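Esterase (PDB 4WY8) hydrolyses carboxylic ester bonds, as a fungal carboxylesterase of the alpha/beta hydrolase fold. Local coordinates at residues A269-L274 / N279-V284; A171-R176 / N183-Q188. One frame throughout, in Å; residues are numbered along the deposited sequence.

How the interactions relate
Both contacts are buried in the alpha/beta hydrolase fold, though Asn279 at one end of interaction 1 is partly exposed, and in both a helix meets the chain segment that follows it. Interaction 1 sets helix 264-276 on strand 281-286, the outermost strand that pairs antiparallel with a strand of the second subunit, so that the sheet runs on across the interface. Interaction 2 sets helix 165-179 against the approach to the more central strand 188-191. Apolar side chains pack in both, but direct hydrogen bonds to a backbone carbonyl finish the first, whereas the second has a water between glutamine and helix. The two helices are neighbours: Tyr270 OH packs 3.9 Å from Ala171 CB.

Interaction 1: A269-L274 / N279-V284; sequences AYARKL and NDVTAV
The backbone oxygen of Leu274 is gripped twice by Asn279, by main chain and side chain together, where the helix-to-strand connection of a beta-alpha-beta unit (strand 253-258, helix 264-276, strand 281-286) closes. Asn279 N lies 3.2 Å from Leu274 O, its bond fairly straight at 156°. Asn279 ND2, 3.3 Å from Leu274 O, takes a lone pair in the carbonyl plane. With CG beside its own backbone N (chi1 -71°), the amide turns back to the same carbonyl that the N-H reaches. Asparagine suits this place because its amide has more to give: ND2 also bonds to Leu247 O, and OD1 accepts from Leu250 N, so the turn is tied to the chain ahead of strand 253-258.

Beyond this polar end, the axes of 269-274 and 281-284 run nearly antiparallel, at 158°, and approach to 8.7 Å. Alternate strand residues Val281 and Ala283 face the helix, while Thr282 turns to the other side of the sheet, against Trp313 of helix 301-322. Val281 CG2 packs 3.6 Å from Leu274 CB. Alanines keep the other end close, the methyls Ala271 CB and Ala283 CB meeting at 3.6 Å.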
loop_
_atom_site.group_PDB
_atom_site.type_symbol
_atom_site.label_atom_id
_atom_site.label_comp_id
_atom_site.label_asym_id
_atom_site.label_seq_id
_atom_site.Cartn_x
_atom_site.Cartn_y
_atom_site.Cartn_z
ATOM N N ALA A 269 -9.434 12.844 -3.378
ATOM C CA ALA A 269 -9.466 14.301 -3.178
ATOM C C ALA A 269 -9.397 14.676 -1.687
ATOM O O ALA A 269 -8.776 15.691 -1.320
ATOM C CB ALA A 269 -10.702 14.908 -3.820
ATOM N N TYR A 270 -10.029 13.879 -0.826
ATOM C CA TYR A 270 -9.942 14.142 0.611
ATOM C C TYR A 270 -8.519 13.928 1.088
ATOM O O TYR A 270 -8.006 14.702 1.926
ATOM C CB TYR A 270 -10.908 13.270 1.413
ATOM C CG TYR A 270 -10.918 13.598 2.898
ATOM C CD1 TYR A 270 -11.353 14.846 3.352
ATOM C CD2 TYR A 270 -10.536 12.655 3.849
ATOM C CE1 TYR A 270 -11.373 15.167 4.707
ATOM C CE2 TYR A 270 -10.555 12.970 5.226
ATOM C CZ TYR A 270 -10.973 14.235 5.637
ATOM O OH TYR A 270 -11.014 14.589 6.974
ATOM N N ALA A 271 -7.859 12.901 0.556
ATOM C CA ALA A 271 -6.440 12.733 0.890
ATOM C C ALA A 271 -5.572 13.936 0.438
ATOM O O ALA A 271 -4.688 14.413 1.190
ATOM C CB ALA A 271 -5.907 11.460 0.287
ATOM N N ARG A 272 -5.798 14.417 -0.782
ATOM C CA ARG A 272 -5.086 15.629 -1.240
ATOM C C ARG A 272 -5.323 16.827 -0.317
ATOM O O ARG A 272 -4.376 17.507 0.056
ATOM C CB ARG A 272 -5.500 15.993 -2.654
ATOM C CG ARG A 272 -4.994 15.022 -3.677
ATOM C CD ARG A 272 -5.172 15.526 -5.103
ATOM N NE ARG A 272 -4.991 14.398 -6.014
ATOM C CZ ARG A 272 -5.987 13.624 -6.432
ATOM N NH1 ARG A 272 -7.230 13.888 -6.041
ATOM N NH2 ARG A 272 -5.741 12.595 -7.242
ATOM N N LYS A 273 -6.574 17.061 0.088
ATOM C CA LYS A 273 -6.840 18.129 1.067
ATOM C C LYS A 273 -6.093 17.918 2.395
ATOM O O LYS A 273 -5.605 18.883 3.006
ATOM C CB LYS A 273 -8.334 18.256 1.358
ATOM C CG LYS A 273 -9.140 18.952 0.257
ATOM C CD LYS A 273 -10.395 19.613 0.833
ATOM C CE LYS A 273 -11.183 20.346 -0.267
ATOM N NZ LYS A 273 -12.324 21.125 0.304
ATOM N N LEU A 274 -6.041 16.674 2.877
ATOM C CA LEU A 274 -5.316 16.434 4.126
ATOM C C LEU A 274 -3.831 16.741 3.968
ATOM O O LEU A 274 -3.196 17.230 4.899
ATOM C CB LEU A 274 -5.501 14.990 4.619
ATOM C CG LEU A 274 -6.897 14.572 5.103
ATOM C CD1 LEU A 274 -6.892 13.084 5.483
ATOM C CD2 LEU A 274 -7.292 15.410 6.291
ATOM N N ASN A 279 -0.862 17.576 7.004
ATOM C CA ASN A 279 -0.953 16.392 7.831
ATOM C C ASN A 279 0.002 15.306 7.363
ATOM O O ASN A 279 0.506 15.369 6.256
ATOM C CB ASN A 279 -2.398 15.890 7.868
ATOM C CG ASN A 279 -3.308 16.808 8.665
ATOM O OD1 ASN A 279 -3.140 16.957 9.893
ATOM N ND2 ASN A 279 -4.293 17.417 7.989
ATOM N N ASP A 280 0.279 14.339 8.236
ATOM C CA ASP A 280 1.020 13.114 7.881
ATOM C C ASP A 280 0.066 12.112 7.195
ATOM O O ASP A 280 -0.661 11.368 7.866
ATOM C CB ASP A 280 1.641 12.501 9.149
ATOM C CG ASP A 280 2.495 11.252 8.871
ATOM O OD1 ASP A 280 2.562 10.770 7.708
ATOM O OD2 ASP A 280 3.095 10.734 9.847
ATOM N N VAL A 281 0.078 12.084 5.868
ATOM C CA VAL A 281 -0.945 11.354 5.115
ATOM C C VAL A 281 -0.310 10.346 4.165
ATOM O O VAL A 281 0.563 10.700 3.363
ATOM C CB VAL A 281 -1.839 12.330 4.307
ATOM C CG1 VAL A 281 -3.026 11.594 3.670
ATOM C CG2 VAL A 281 -2.348 13.429 5.214
ATOM N N THR A 282 -0.739 9.089 4.266
ATOM C CA THR A 282 -0.343 8.069 3.304
ATOM C C THR A 282 -1.608 7.707 2.522
ATOM O O THR A 282 -2.603 7.309 3.122
ATOM C CB THR A 282 0.261 6.826 4.015
ATOM O OG1 THR A 282 1.304 7.247 4.898
ATOM C CG2 THR A 282 0.818 5.807 3.022
ATOM N N ALA A 283 -1.599 7.916 1.204
ATOM C CA ALA A 283 -2.788 7.670 0.361
ATOM C C ALA A 283 -2.429 6.707 -0.751
ATOM O O ALA A 283 -1.471 6.920 -1.496
ATOM C CB ALA A 283 -3.345 8.979 -0.224
ATOM N N VAL A 284 -3.166 5.614 -0.830
ATOM C CA VAL A 284 -2.836 4.562 -1.785
ATOM C C VAL A 284 -4.087 4.055 -2.465
ATOM O O VAL A 284 -5.111 3.849 -1.823
ATOM C CB VAL A 284 -2.102 3.392 -1.086
ATOM C CG1 VAL A 284 -0.833 3.886 -0.459
ATOM C CG2 VAL A 284 -2.954 2.830 0.016
#

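Interaction 2: A171-R176 / N183-Q188; sequences AVVCIR and NIIKGQ
Ile185, in the loop after helix 165-179, and Gln188, where strand 188-191 begins, reach to Val173, Cys174 and Ala171 on that helix, which in this alpha/beta hydrolase follows the probable nucleophile elbow. Early in the loop, Asn183 O accepts a 2.8 Å hydrogen bond from Lys186 NZ, a link within the loop itself. Ile185 comes next as its apolar anchor: its CD1 lies 3.8 Å from Val173 CG1, the two side chains crossing at about a right angle, and 4.0 Å from Cys174 SG. Its CG2 branch also borders that sulfur, so both arms of the branched chain are used. Gly187 then hydrogen-bonds through its backbone with Val160 of strand 159-163.

Gln188 CB sits 3.7 Å from Cys174 SG, and beyond CG the chain extends across the sulfur toward the helix. Placing CG between backbone N and carbonyl carbon (chi1 62°) sends the amide that way. There OE1 accepts from a water, 2.6 Å from Gln188 OE1, which also donates to Ala171 O at 3.2 Å. The other end of the amide, NE2, bonds to Pro251 O.

Small, polarisable cysteine suits a place between aliphatic carbons and an amide. Glutamine brings polar atoms into a buried setting, where the water and the Pro251 carbonyl satisfy both ends of its amide, and the carbonyl, which can only accept, probably fixes which way round it lies.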
loop_
_atom_site.group_PDB
_atom_site.type_symbol
_atom_site.label_atom_id
_atom_site.label_comp_id
_atom_site.label_asym_id
_atom_site.label_seq_id
_atom_site.Cartn_x
_atom_site.Cartn_y
_atom_site.Cartn_z
ATOM N N ALA A 171 -13.165 9.779 9.828
ATOM C CA ALA A 171 -12.690 11.110 9.430
ATOM C C ALA A 171 -13.340 12.240 10.261
ATOM O O ALA A 171 -12.656 13.163 10.805
ATOM C CB ALA A 171 -12.945 11.328 7.945
ATOM N N VAL A 172 -14.664 12.183 10.349
ATOM C CA VAL A 172 -15.380 13.277 11.008
ATOM C C VAL A 172 -15.283 13.205 12.542
ATOM O O VAL A 172 -15.341 14.228 13.211
ATOM C CB VAL A 172 -16.853 13.334 10.552
ATOM C CG1 VAL A 172 -16.906 13.625 9.072
ATOM C CG2 VAL A 172 -17.604 12.019 10.875
ATOM N N VAL A 173 -15.135 12.005 13.104
ATOM C CA VAL A 173 -14.835 11.901 14.525
ATOM C C VAL A 173 -13.473 12.567 14.788
ATOM O O VAL A 173 -13.304 13.252 15.797
ATOM C CB VAL A 173 -14.822 10.445 15.022
ATOM C CG1 VAL A 173 -13.946 10.304 16.264
ATOM C CG2 VAL A 173 -16.231 9.979 15.312
ATOM N N CYS A 174 -12.512 12.396 13.876
ATOM C CA CYS A 174 -11.239 13.116 14.047
ATOM C C CYS A 174 -11.414 14.646 14.019
ATOM O O CYS A 174 -10.941 15.344 14.950
ATOM C CB CYS A 174 -10.225 12.694 12.982
ATOM S SG CYS A 174 -9.554 11.044 13.301
ATOM N N ILE A 175 -12.103 15.168 12.993
ATOM C CA ILE A 175 -12.333 16.627 12.940
ATOM C C ILE A 175 -13.049 17.133 14.211
ATOM O O ILE A 175 -12.710 18.185 14.795
ATOM C CB ILE A 175 -13.167 17.026 11.733
ATOM C CG1 ILE A 175 -12.502 16.533 10.447
ATOM C CG2 ILE A 175 -13.415 18.547 11.714
ATOM C CD1 ILE A 175 -13.425 16.615 9.226
ATOM N N ARG A 176 -14.045 16.371 14.642
ATOM C CA ARG A 176 -14.805 16.731 15.823
ATOM C C ARG A 176 -13.966 16.745 17.107
ATOM O O ARG A 176 -14.064 17.682 17.894
ATOM C CB ARG A 176 -15.988 15.786 15.995
ATOM C CG ARG A 176 -16.864 16.225 17.123
ATOM C CD ARG A 176 -17.606 17.505 16.737
ATOM N NE ARG A 176 -18.070 18.205 17.925
ATOM C CZ ARG A 176 -19.129 17.850 18.640
ATOM N NH1 ARG A 176 -19.856 16.799 18.286
ATOM N NH2 ARG A 176 -19.456 18.556 19.710
ATOM N N ASN A 183 -6.578 15.625 22.144
ATOM C CA ASN A 183 -5.466 15.028 21.427
ATOM C C ASN A 183 -5.406 13.548 21.742
ATOM O O ASN A 183 -4.339 12.995 22.026
ATOM C CB ASN A 183 -4.155 15.706 21.801
ATOM C CG ASN A 183 -4.180 17.203 21.543
ATOM O OD1 ASN A 183 -4.156 17.646 20.386
ATOM N ND2 ASN A 183 -4.193 17.995 22.620
ATOM N N ILE A 184 -6.552 12.897 21.643
ATOM C CA ILE A 184 -6.674 11.533 22.115
ATOM C C ILE A 184 -6.644 10.486 21.003
ATOM O O ILE A 184 -6.526 9.302 21.290
ATOM C CB ILE A 184 -7.970 11.350 22.905
ATOM C CG1 ILE A 184 -9.182 11.690 22.029
ATOM C CG2 ILE A 184 -7.931 12.192 24.180
ATOM C CD1 ILE A 184 -10.543 11.436 22.734
ATOM N N ILE A 185 -6.726 10.918 19.745
ATOM C CA ILE A 185 -6.640 10.010 18.601
ATOM C C ILE A 185 -5.279 10.131 17.932
ATOM O O ILE A 185 -4.908 11.216 17.489
ATOM C CB ILE A 185 -7.747 10.308 17.544
ATOM C CG1 ILE A 185 -9.146 10.208 18.159
ATOM C CG2 ILE A 185 -7.651 9.353 16.374
ATOM C CD1 ILE A 185 -10.236 10.665 17.210
ATOM N N LYS A 186 -4.528 9.029 17.861
ATOM C CA LYS A 186 -3.172 9.062 17.322
ATOM C C LYS A 186 -3.027 8.701 15.861
ATOM O O LYS A 186 -1.925 8.801 15.288
ATOM C CB LYS A 186 -2.260 8.124 18.138
ATOM C CG LYS A 186 -2.397 8.287 19.643
ATOM C CD LYS A 186 -2.068 9.726 20.065
ATOM C CE LYS A 186 -2.281 9.913 21.574
ATOM N NZ LYS A 186 -2.111 11.339 22.001
ATOM N N GLY A 187 -4.102 8.225 15.253
ATOM C CA GLY A 187 -4.032 7.804 13.865
ATOM C C GLY A 187 -5.423 7.529 13.351
ATOM O O GLY A 187 -6.319 7.140 14.110
ATOM N N GLN A 188 -5.614 7.728 12.056
ATOM C CA GLN A 188 -6.906 7.435 11.466
ATOM C C GLN A 188 -6.658 6.589 10.225
ATOM O O GLN A 188 -5.761 6.896 9.432
ATOM C CB GLN A 188 -7.666 8.736 11.132
ATOM C CG GLN A 188 -6.970 9.625 10.123
ATOM C CD GLN A 188 -7.682 10.962 9.889
ATOM O OE1 GLN A 188 -8.896 10.999 9.662
ATOM N NE2 GLN A 188 -6.910 12.067 9.887
HETATM O O HOH W 1 -9.968 13.250 9.042
#